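Local coordinates for Oxidored_FMN domain-containing protein ([Pseudomonas] geniculata N1, PDB 6L6J), which is a 6-hydroxypseudooxynicotine amine oxidase of the NADH:flavin oxidoreductase family that carries flavin mononucleotide and a [4Fe-4S] cluster, at residues T61-L72 with L104-Y115; D3-E11 with P302-R310. All coordinates share one frame; numbering follows the deposited sequence.

Contact 1: T61-L72 with L104-Y115. With SO4 (sulfate ion), chain F.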
loop_
_atom_site.group_PDB
_atom_site.type_symbol
_atom_site.label_atom_id
_atom_site.label_comp_id
_atom_site.label_asym_id
_atom_site.label_seq_id
_atom_site.Cartn_x
_atom_site.Cartn_y
_atom_site.Cartn_z
ATOM N N THR A 61 -1.669 -3.368 -18.150
ATOM C CA THR A 61 -1.705 -4.575 -19.012
ATOM C C THR A 61 -0.899 -4.289 -20.281
ATOM O O THR A 61 -1.368 -3.488 -21.116
ATOM C CB THR A 61 -3.155 -4.968 -19.287
ATOM O OG1 THR A 61 -3.668 -5.313 -18.002
ATOM C CG2 THR A 61 -3.294 -6.099 -20.281
ATOM N N MET A 62 0.275 -4.890 -20.404
ATOM C CA MET A 62 1.298 -4.450 -21.382
ATOM C C MET A 62 0.798 -4.716 -22.802
ATOM O O MET A 62 0.429 -5.877 -23.091
ATOM C CB MET A 62 2.614 -5.190 -21.133
ATOM C CG MET A 62 3.171 -4.896 -19.751
ATOM S SD MET A 62 3.544 -3.144 -19.547
ATOM C CE MET A 62 2.195 -2.561 -18.549
ATOM N N ILE A 63 0.849 -3.708 -23.670
ATOM C CA ILE A 63 0.332 -3.803 -25.071
ATOM C C ILE A 63 1.392 -4.292 -26.068
ATOM O O ILE A 63 1.031 -4.450 -27.242
ATOM C CB ILE A 63 -0.256 -2.456 -25.512
ATOM C CG1 ILE A 63 0.819 -1.383 -25.682
ATOM C CG2 ILE A 63 -1.334 -2.026 -24.539
ATOM C CD1 ILE A 63 0.374 -0.225 -26.539
ATOM N N HIS A 64 2.642 -4.503 -25.643
ATOM C CA HIS A 64 3.786 -4.866 -26.530
ATOM C C HIS A 64 5.026 -5.198 -25.692
ATOM O O HIS A 64 5.162 -4.635 -24.585
ATOM C CB HIS A 64 4.088 -3.716 -27.509
ATOM C CG HIS A 64 4.942 -4.106 -28.663
ATOM N ND1 HIS A 64 6.273 -3.792 -28.729
ATOM C CD2 HIS A 64 4.654 -4.798 -29.789
ATOM C CE1 HIS A 64 6.768 -4.271 -29.849
ATOM N NE2 HIS A 64 5.793 -4.906 -30.512
ATOM N N GLU A 65 5.930 -6.001 -26.261
ATOM C CA GLU A 65 7.191 -6.532 -25.645
ATOM C C GLU A 65 8.158 -5.390 -25.254
ATOM O O GLU A 65 9.018 -5.602 -24.341
ATOM C CB GLU A 65 7.852 -7.513 -26.624
ATOM C CG GLU A 65 6.978 -8.713 -26.977
ATOM C CD GLU A 65 6.106 -8.614 -28.233
ATOM O OE1 GLU A 65 5.419 -7.568 -28.429
ATOM O OE2 GLU A 65 6.110 -9.604 -29.029
ATOM N N THR A 66 8.047 -4.239 -25.923
ATOM C CA THR A 66 8.824 -3.007 -25.645
ATOM C C THR A 66 8.315 -2.311 -24.366
ATOM O O THR A 66 8.906 -1.257 -23.996
ATOM C CB THR A 66 8.758 -2.025 -26.828
ATOM O OG1 THR A 66 7.406 -1.623 -27.103
ATOM C CG2 THR A 66 9.365 -2.600 -28.087
ATOM N N SER A 67 7.271 -2.840 -23.712
ATOM C CA SER A 67 6.710 -2.238 -22.477
ATOM C C SER A 67 6.683 -3.248 -21.328
ATOM O O SER A 67 5.753 -4.062 -21.298
ATOM C CB SER A 67 5.338 -1.677 -22.729
ATOM O OG SER A 67 4.749 -1.283 -21.507
ATOM N N ASP A 68 7.618 -3.153 -20.379
ATOM C CA ASP A 68 7.470 -3.821 -19.056
ATOM C C ASP A 68 8.196 -3.060 -17.944
ATOM O O ASP A 68 9.010 -2.158 -18.224
ATOM C CB ASP A 68 7.922 -5.274 -19.089
ATOM C CG ASP A 68 9.379 -5.501 -19.415
ATOM O OD1 ASP A 68 10.245 -4.896 -18.728
ATOM O OD2 ASP A 68 9.631 -6.295 -20.354
ATOM N N HIS A 69 7.831 -3.383 -16.710
ATOM C CA HIS A 69 8.503 -2.965 -15.460
ATOM C C HIS A 69 9.154 -4.212 -14.837
ATOM O O HIS A 69 9.147 -4.334 -13.574
ATOM C CB HIS A 69 7.482 -2.269 -14.545
ATOM C CG HIS A 69 7.027 -0.953 -15.076
ATOM N ND1 HIS A 69 5.757 -0.744 -15.542
ATOM C CD2 HIS A 69 7.687 0.202 -15.274
ATOM C CE1 HIS A 69 5.648 0.486 -15.992
ATOM N NE2 HIS A 69 6.808 1.081 -15.838
ATOM N N ALA A 70 9.670 -5.128 -15.677
ATOM C CA ALA A 70 10.386 -6.342 -15.234
ATOM C C ALA A 70 11.376 -5.942 -14.145
ATOM O O ALA A 70 12.087 -4.954 -14.273
ATOM C CB ALA A 70 11.100 -7.017 -16.380
ATOM N N PRO A 71 11.499 -6.730 -13.059
ATOM C CA PRO A 71 10.889 -8.064 -12.984
ATOM C C PRO A 71 9.494 -8.146 -12.322
ATOM O O PRO A 71 9.095 -9.232 -11.969
ATOM C CB PRO A 71 11.941 -8.783 -12.141
ATOM C CG PRO A 71 12.434 -7.710 -11.154
ATOM C CD PRO A 71 12.251 -6.370 -11.845
ATOM N N LEU A 72 8.767 -7.027 -12.200
ATOM C CA LEU A 72 7.343 -7.024 -11.744
ATOM C C LEU A 72 6.472 -7.815 -12.732
ATOM O O LEU A 72 6.414 -7.493 -13.917
ATOM C CB LEU A 72 6.860 -5.572 -11.591
ATOM C CG LEU A 72 5.359 -5.372 -11.348
ATOM C CD1 LEU A 72 4.901 -6.031 -10.050
ATOM C CD2 LEU A 72 4.988 -3.899 -11.363
ATOM N N LEU A 104 -4.931 -1.187 -20.284
ATOM C CA LEU A 104 -3.991 -1.317 -21.424
ATOM C C LEU A 104 -2.957 -0.202 -21.309
ATOM O O LEU A 104 -3.361 0.963 -21.223
ATOM C CB LEU A 104 -4.769 -1.237 -22.738
ATOM C CG LEU A 104 -5.613 -2.474 -23.058
ATOM C CD1 LEU A 104 -6.171 -2.383 -24.475
ATOM C CD2 LEU A 104 -4.808 -3.762 -22.879
ATOM N N ALA A 105 -1.678 -0.580 -21.277
ATOM C CA ALA A 105 -0.551 0.291 -20.866
ATOM C C ALA A 105 0.641 0.103 -21.801
ATOM O O ALA A 105 0.940 -1.042 -22.147
ATOM C CB ALA A 105 -0.163 -0.043 -19.445
ATOM N N HIS A 106 1.312 1.195 -22.158
ATOM C CA HIS A 106 2.672 1.164 -22.760
ATOM C C HIS A 106 3.563 2.105 -21.952
ATOM O O HIS A 106 3.223 3.305 -21.887
ATOM C CB HIS A 106 2.678 1.492 -24.264
ATOM C CG HIS A 106 3.983 1.138 -24.891
ATOM N ND1 HIS A 106 5.165 1.779 -24.539
ATOM C CD2 HIS A 106 4.322 0.178 -25.777
ATOM C CE1 HIS A 106 6.167 1.253 -25.211
ATOM N NE2 HIS A 106 5.680 0.250 -25.962
ATOM N N ALA A 107 4.656 1.574 -21.395
ATOM C CA ALA A 107 5.414 2.180 -20.282
ATOM C C ALA A 107 6.368 3.261 -20.806
ATOM O O ALA A 107 6.958 3.966 -19.993
ATOM C CB ALA A 107 6.137 1.090 -19.523
ATOM N N GLY A 108 6.522 3.389 -22.123
ATOM C CA GLY A 108 7.517 4.296 -22.725
ATOM C C GLY A 108 8.850 4.234 -21.971
ATOM O O GLY A 108 9.462 3.157 -21.927
ATOM N N ALA A 109 9.266 5.353 -21.376
ATOM C CA ALA A 109 10.599 5.561 -20.772
ATOM C C ALA A 109 10.501 5.424 -19.245
ATOM O O ALA A 109 11.148 6.221 -18.545
ATOM C CB ALA A 109 11.111 6.917 -21.187
ATOM N N SER A 110 9.726 4.453 -18.770
ATOM C CA SER A 110 9.463 4.166 -17.341
ATOM C C SER A 110 9.883 2.738 -16.972
ATOM O O SER A 110 9.834 2.411 -15.771
ATOM C CB SER A 110 8.012 4.354 -17.045
ATOM O OG SER A 110 7.271 3.182 -17.381
ATOM N N GLY A 111 10.240 1.908 -17.959
ATOM C CA GLY A 111 10.655 0.509 -17.747
ATOM C C GLY A 111 11.761 0.087 -18.716
ATOM O O GLY A 111 11.917 0.693 -19.782
ATOM N N PRO A 112 12.529 -0.984 -18.383
ATOM C CA PRO A 112 13.684 -1.393 -19.178
ATOM C C PRO A 112 13.397 -2.429 -20.275
ATOM O O PRO A 112 14.300 -2.723 -21.013
ATOM C CB PRO A 112 14.552 -1.993 -18.062
ATOM C CG PRO A 112 13.565 -2.752 -17.216
ATOM C CD PRO A 112 12.336 -1.868 -17.212
ATOM N N ALA A 113 12.160 -2.941 -20.362
ATOM C CA ALA A 113 11.706 -3.848 -21.444
ATOM C C ALA A 113 12.546 -5.125 -21.427
ATOM O O ALA A 113 12.946 -5.599 -22.536
ATOM C CB ALA A 113 11.838 -3.126 -22.771
ATOM N N ILE A 114 12.802 -5.670 -20.237
ATOM C CA ILE A 114 13.872 -6.695 -20.016
ATOM C C ILE A 114 13.365 -8.094 -20.399
ATOM O O ILE A 114 14.206 -8.938 -20.812
ATOM C CB ILE A 114 14.409 -6.634 -18.566
ATOM C CG1 ILE A 114 15.629 -5.718 -18.450
ATOM C CG2 ILE A 114 14.703 -8.006 -17.977
ATOM C CD1 ILE A 114 16.824 -6.149 -19.270
ATOM N N TYR A 115 12.075 -8.376 -20.214
ATOM C CA TYR A 115 11.518 -9.751 -20.344
ATOM C C TYR A 115 11.948 -10.345 -21.695
ATOM O O TYR A 115 12.440 -11.488 -21.711
ATOM C CB TYR A 115 10.001 -9.755 -20.149
ATOM C CG TYR A 115 9.537 -9.653 -18.708
ATOM C CD1 TYR A 115 10.105 -10.431 -17.699
ATOM C CD2 TYR A 115 8.506 -8.799 -18.342
ATOM C CE1 TYR A 115 9.669 -10.364 -16.387
ATOM C CE2 TYR A 115 8.065 -8.724 -17.032
ATOM C CZ TYR A 115 8.648 -9.505 -16.052
ATOM O OH TYR A 115 8.227 -9.422 -14.758
HETATM S S SO4 F . 5.311 -5.997 -34.102
HETATM O O1 SO4 F . 3.899 -6.229 -33.954
HETATM O O2 SO4 F . 5.840 -6.859 -35.147
HETATM O O3 SO4 F . 5.525 -4.606 -34.437
HETATM O O4 SO4 F . 5.977 -6.306 -32.859
HETATM O O HOH W 1 9.322 -0.609 -21.424
HETATM O O HOH W 2 8.853 1.547 -23.663
#

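Contact 2: D3-E11 with P302-R310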
loop_
_atom_site.group_PDB
_atom_site.type_symbol
_atom_site.label_atom_id
_atom_site.label_comp_id
_atom_site.label_asym_id
_atom_site.label_seq_id
_atom_site.Cartn_x
_atom_site.Cartn_y
_atom_site.Cartn_z
ATOM N N ASP A 3 -29.171 2.034 5.534
ATOM C CA ASP A 3 -29.536 3.453 5.795
ATOM C C ASP A 3 -29.698 4.180 4.457
ATOM O O ASP A 3 -28.821 4.106 3.606
ATOM C CB ASP A 3 -28.500 4.113 6.699
ATOM C CG ASP A 3 -28.553 3.603 8.130
ATOM O OD1 ASP A 3 -29.455 4.040 8.878
ATOM O OD2 ASP A 3 -27.701 2.768 8.488
ATOM N N PRO A 4 -30.848 4.850 4.184
ATOM C CA PRO A 4 -31.135 5.392 2.852
ATOM C C PRO A 4 -30.276 6.598 2.443
ATOM O O PRO A 4 -30.349 6.962 1.284
ATOM C CB PRO A 4 -32.611 5.838 2.905
ATOM C CG PRO A 4 -33.161 5.187 4.146
ATOM C CD PRO A 4 -31.985 5.060 5.099
ATOM N N ARG A 5 -29.481 7.163 3.362
ATOM C CA ARG A 5 -28.486 8.230 3.034
ATOM C C ARG A 5 -27.461 7.677 2.020
ATOM O O ARG A 5 -26.886 8.477 1.262
ATOM C CB ARG A 5 -27.846 8.827 4.305
ATOM C CG ARG A 5 -26.859 7.934 5.052
ATOM C CD ARG A 5 -26.484 8.454 6.436
ATOM N NE ARG A 5 -27.298 7.901 7.526
ATOM C CZ ARG A 5 -26.838 7.277 8.617
ATOM N NH1 ARG A 5 -25.547 7.090 8.819
ATOM N NH2 ARG A 5 -27.678 6.823 9.525
ATOM N N TYR A 6 -27.289 6.351 1.949
ATOM C CA TYR A 6 -26.312 5.700 1.043
ATOM C C TYR A 6 -26.984 5.188 -0.231
ATOM O O TYR A 6 -26.224 4.686 -1.097
ATOM C CB TYR A 6 -25.534 4.613 1.785
ATOM C CG TYR A 6 -24.958 5.132 3.072
ATOM C CD1 TYR A 6 -24.087 6.200 3.083
ATOM C CD2 TYR A 6 -25.308 4.569 4.285
ATOM C CE1 TYR A 6 -23.588 6.707 4.275
ATOM C CE2 TYR A 6 -24.808 5.049 5.486
ATOM C CZ TYR A 6 -23.955 6.136 5.485
ATOM O OH TYR A 6 -23.467 6.609 6.676
ATOM N N ASP A 7 -28.304 5.336 -0.372
ATOM C CA ASP A 7 -29.041 4.875 -1.582
ATOM C C ASP A 7 -28.279 5.323 -2.840
ATOM O O ASP A 7 -28.152 4.501 -3.779
ATOM C CB ASP A 7 -30.487 5.400 -1.615
ATOM C CG ASP A 7 -31.487 4.685 -0.707
ATOM O OD1 ASP A 7 -31.106 3.722 -0.035
ATOM O OD2 ASP A 7 -32.655 5.126 -0.656
ATOM N N ILE A 8 -27.796 6.573 -2.849
ATOM C CA ILE A 8 -27.122 7.250 -4.009
ATOM C C ILE A 8 -25.847 6.492 -4.440
ATOM O O ILE A 8 -25.512 6.481 -5.660
ATOM C CB ILE A 8 -26.809 8.728 -3.679
ATOM C CG1 ILE A 8 -26.076 9.424 -4.828
ATOM C CG2 ILE A 8 -26.027 8.849 -2.377
ATOM C CD1 ILE A 8 -26.402 10.889 -4.960
ATOM N N LEU A 9 -25.149 5.871 -3.493
ATOM C CA LEU A 9 -23.913 5.096 -3.784
ATOM C C LEU A 9 -24.219 3.838 -4.617
ATOM O O LEU A 9 -23.251 3.339 -5.236
ATOM C CB LEU A 9 -23.264 4.683 -2.464
ATOM C CG LEU A 9 -22.695 5.803 -1.620
ATOM C CD1 LEU A 9 -21.833 5.216 -0.529
ATOM C CD2 LEU A 9 -21.910 6.790 -2.475
ATOM N N PHE A 10 -25.474 3.364 -4.625
ATOM C CA PHE A 10 -25.928 2.103 -5.273
ATOM C C PHE A 10 -26.742 2.353 -6.547
ATOM O O PHE A 10 -27.204 1.385 -7.145
ATOM C CB PHE A 10 -26.739 1.271 -4.282
ATOM C CG PHE A 10 -25.883 0.757 -3.157
ATOM C CD1 PHE A 10 -25.127 -0.408 -3.315
ATOM C CD2 PHE A 10 -25.772 1.468 -1.966
ATOM C CE1 PHE A 10 -24.313 -0.864 -2.283
ATOM C CE2 PHE A 10 -24.966 0.998 -0.936
ATOM C CZ PHE A 10 -24.233 -0.158 -1.095
ATOM N N GLU A 11 -26.879 3.593 -6.994
ATOM C CA GLU A 11 -27.589 3.868 -8.271
ATOM C C GLU A 11 -26.682 3.361 -9.383
ATOM O O GLU A 11 -25.476 3.553 -9.289
ATOM C CB GLU A 11 -27.886 5.360 -8.456
ATOM C CG GLU A 11 -28.561 5.996 -7.261
ATOM C CD GLU A 11 -28.964 7.443 -7.458
ATOM O OE1 GLU A 11 -28.796 7.986 -8.584
ATOM O OE2 GLU A 11 -29.448 8.021 -6.483
ATOM N N PRO A 302 -18.130 6.471 4.386
ATOM C CA PRO A 302 -19.289 6.465 3.493
ATOM C C PRO A 302 -19.903 7.857 3.277
ATOM O O PRO A 302 -20.401 8.100 2.189
ATOM C CB PRO A 302 -20.304 5.546 4.195
ATOM C CG PRO A 302 -19.469 4.720 5.164
ATOM C CD PRO A 302 -18.317 5.615 5.571
ATOM N N ASP A 303 -19.838 8.729 4.292
ATOM C CA ASP A 303 -20.386 10.120 4.256
ATOM C C ASP A 303 -19.496 11.022 3.386
ATOM O O ASP A 303 -20.037 11.897 2.676
ATOM C CB ASP A 303 -20.576 10.639 5.673
ATOM C CG ASP A 303 -21.559 9.795 6.463
ATOM O OD1 ASP A 303 -22.528 9.310 5.854
ATOM O OD2 ASP A 303 -21.350 9.607 7.668
ATOM N N ALA A 304 -18.183 10.792 3.399
ATOM C CA ALA A 304 -17.232 11.470 2.495
ATOM C C ALA A 304 -17.616 11.116 1.055
ATOM O O ALA A 304 -17.615 12.055 0.183
ATOM C CB ALA A 304 -15.813 11.052 2.818
ATOM N N MET A 305 -17.911 9.817 0.828
ATOM C CA MET A 305 -18.237 9.247 -0.509
ATOM C C MET A 305 -19.557 9.867 -0.979
ATOM O O MET A 305 -19.631 10.353 -2.112
ATOM C CB MET A 305 -18.330 7.712 -0.471
ATOM C CG MET A 305 -16.988 7.031 -0.229
ATOM S SD MET A 305 -16.942 5.235 0.143
ATOM C CE MET A 305 -18.674 4.848 0.218
ATOM N N VAL A 306 -20.558 9.902 -0.113
ATOM C CA VAL A 306 -21.876 10.498 -0.471
ATOM C C VAL A 306 -21.637 11.938 -0.904
ATOM O O VAL A 306 -22.109 12.304 -1.987
ATOM C CB VAL A 306 -22.897 10.370 0.673
ATOM C CG1 VAL A 306 -24.052 11.354 0.530
ATOM C CG2 VAL A 306 -23.424 8.932 0.743
ATOM N N SER A 307 -20.863 12.672 -0.100
ATOM C CA SER A 307 -20.555 14.125 -0.238
ATOM C C SER A 307 -19.822 14.381 -1.557
ATOM O O SER A 307 -20.163 15.341 -2.253
ATOM C CB SER A 307 -19.758 14.599 0.936
ATOM O OG SER A 307 -19.738 16.003 1.004
ATOM N N GLN A 308 -18.871 13.524 -1.903
ATOM C CA GLN A 308 -18.092 13.668 -3.151
ATOM C C GLN A 308 -19.074 13.756 -4.323
ATOM O O GLN A 308 -18.809 14.557 -5.247
ATOM C CB GLN A 308 -17.093 12.509 -3.294
ATOM C CG GLN A 308 -15.867 12.622 -2.387
ATOM C CD GLN A 308 -14.921 13.693 -2.858
ATOM O OE1 GLN A 308 -14.614 13.799 -4.033
ATOM N NE2 GLN A 308 -14.476 14.525 -1.951
ATOM N N ILE A 309 -20.160 12.967 -4.269
ATOM C CA ILE A 309 -21.191 12.845 -5.355
ATOM C C ILE A 309 -22.156 14.051 -5.331
ATOM O O ILE A 309 -22.329 14.714 -6.376
ATOM C CB ILE A 309 -21.992 11.525 -5.248
ATOM C CG1 ILE A 309 -21.106 10.280 -5.045
ATOM C CG2 ILE A 309 -22.914 11.386 -6.460
ATOM C CD1 ILE A 309 -20.140 9.978 -6.185
ATOM N N ARG A 310 -22.765 14.300 -4.177
ATOM C CA ARG A 310 -23.756 15.385 -3.946
ATOM C C ARG A 310 -23.158 16.733 -4.365
ATOM O O ARG A 310 -23.867 17.480 -5.028
ATOM C CB ARG A 310 -24.182 15.466 -2.470
ATOM C CG ARG A 310 -24.881 14.228 -1.916
ATOM C CD ARG A 310 -26.377 14.195 -2.147
ATOM N NE ARG A 310 -26.995 13.116 -1.376
ATOM C CZ ARG A 310 -28.114 12.454 -1.703
ATOM N NH1 ARG A 310 -28.785 12.742 -2.813
ATOM N NH2 ARG A 310 -28.540 11.485 -0.905
#

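Contact 1: T61-L72 with L104-Y115
Thr61 and Met62 pair in parallel with Leu104 and Ala105, the ends of neighbouring strands 55-62 and 99-105 of the eight-stranded TIM-type barrel, and the loops that follow stay in contact. Backbone bonds run from Ala105 N to Thr61 O and from Ile63 N to Ala105 O. Among side-chain bonds, Asp68 grips the opposite loop: Ile114 N reaches the syn lone pair of OD1 (3.1 Å), and Tyr115 N meets OD2 on its syn side, 32° out of the carboxylate plane. OD1 also takes Ala70 N from above that plane, an Asx turn, so the carboxylate is held from both loops. His106 NE2 and Thr66 OG1 are hydrogen-bonded at the ring edge (2.8 Å), while His106 ND1 accepts from Gly108 N. His69 NE2 donates to Ser110 OG (2.6 Å), and His69 ND1 is hydrogen-bonded to Glu60, an FMN-binding residue. His64 NE2 donates almost straight (175°) to O4 of a sulfate, probably from the crystallisation liquor, which Arg150 and Trp151 also hold. In CH-pi contacts, Ser67 CB sits over the centre of the His106 ring, 3.6 Å from its centroid, and Ala70 CB does the same to Tyr115 at 3.4 Å. With CG anti to its carbonyl carbon (chi1 -77°), Tyr115 swings its ring across to residues 70-72, and its OH donates to Leu72 O (2.8 Å) from well above the carbonyl plane.

Contact 2: D3-E11 with P302-R310
Leu9 and Ile8, on the 3-10 segment 4-9, pack against one side of helix 302-310, with Val306 CG2 at the middle of the apolar patch. That methyl lies 4.0 Å from Leu9 CG and 4.1 Å from Ile8 CG2, and it also meets the edge of the Tyr6 ring at CD1. Leu9 CD1 comes to Met305 CE, the two side chains crossing at about a right angle. Ile8, its CG1 swung opposite the backbone N (chi1 178°), sends CD1 between Ile309 CG2 (3.8 Å) and the guanidinium of Arg310, where it lies over one face toward the rim. At the other end Tyr6 CE1 touches Pro302 CB at 3.5 Å, and Tyr6 OH donates to Asp303 OD1 (3.0 Å) on its syn side but 30° out of the carboxylate plane. Arg5 positions this phenol: its CG lies 3.4 Å above the ring plane, over the centre, and its NH1 donates to the same OH. Were Tyr6 an alanine, Asp303 OD1 and Arg5 NH1 would probably lose the hydroxyl they share, and a gap would open beside Pro302 CB and Val306 CG2. Farther out, Ile333 of helix 329-334 touches both Tyr6 and Met305, and Phe24 of the first barrel strand touches Leu9 and Met305. The N-terminal 3-10 segment thus lies on an outer helix of the barrel through an apolar patch, and the chain of hydrogen bonds from Arg5 through Tyr6 to Asp303 probably lets the positive guanidinium strengthen the phenol as a donor to the carboxylate.

How the contacts relate
Contact 1 and contact 2 both lie on the FMN-binding barrel domain but do not touch: their centres are 38 Å apart and their nearest atoms about 24 Å. In sequence, contact 1 is nested within the loop that contact 2 closes. Residues 61-72 and 104-115 continue from the ends of the second and third barrel strands on the flavin side, where the Leu72 side chain is about 7 Å from the bound FMN. Contact 2 lies outside the strands, its Met305 side chain about 10 Å from FMN and about 14 Å from the iron-sulfur cluster. Contact 1 thus joins the loops after two strands, whereas contact 2 packs the N-terminal segment on an outer helix.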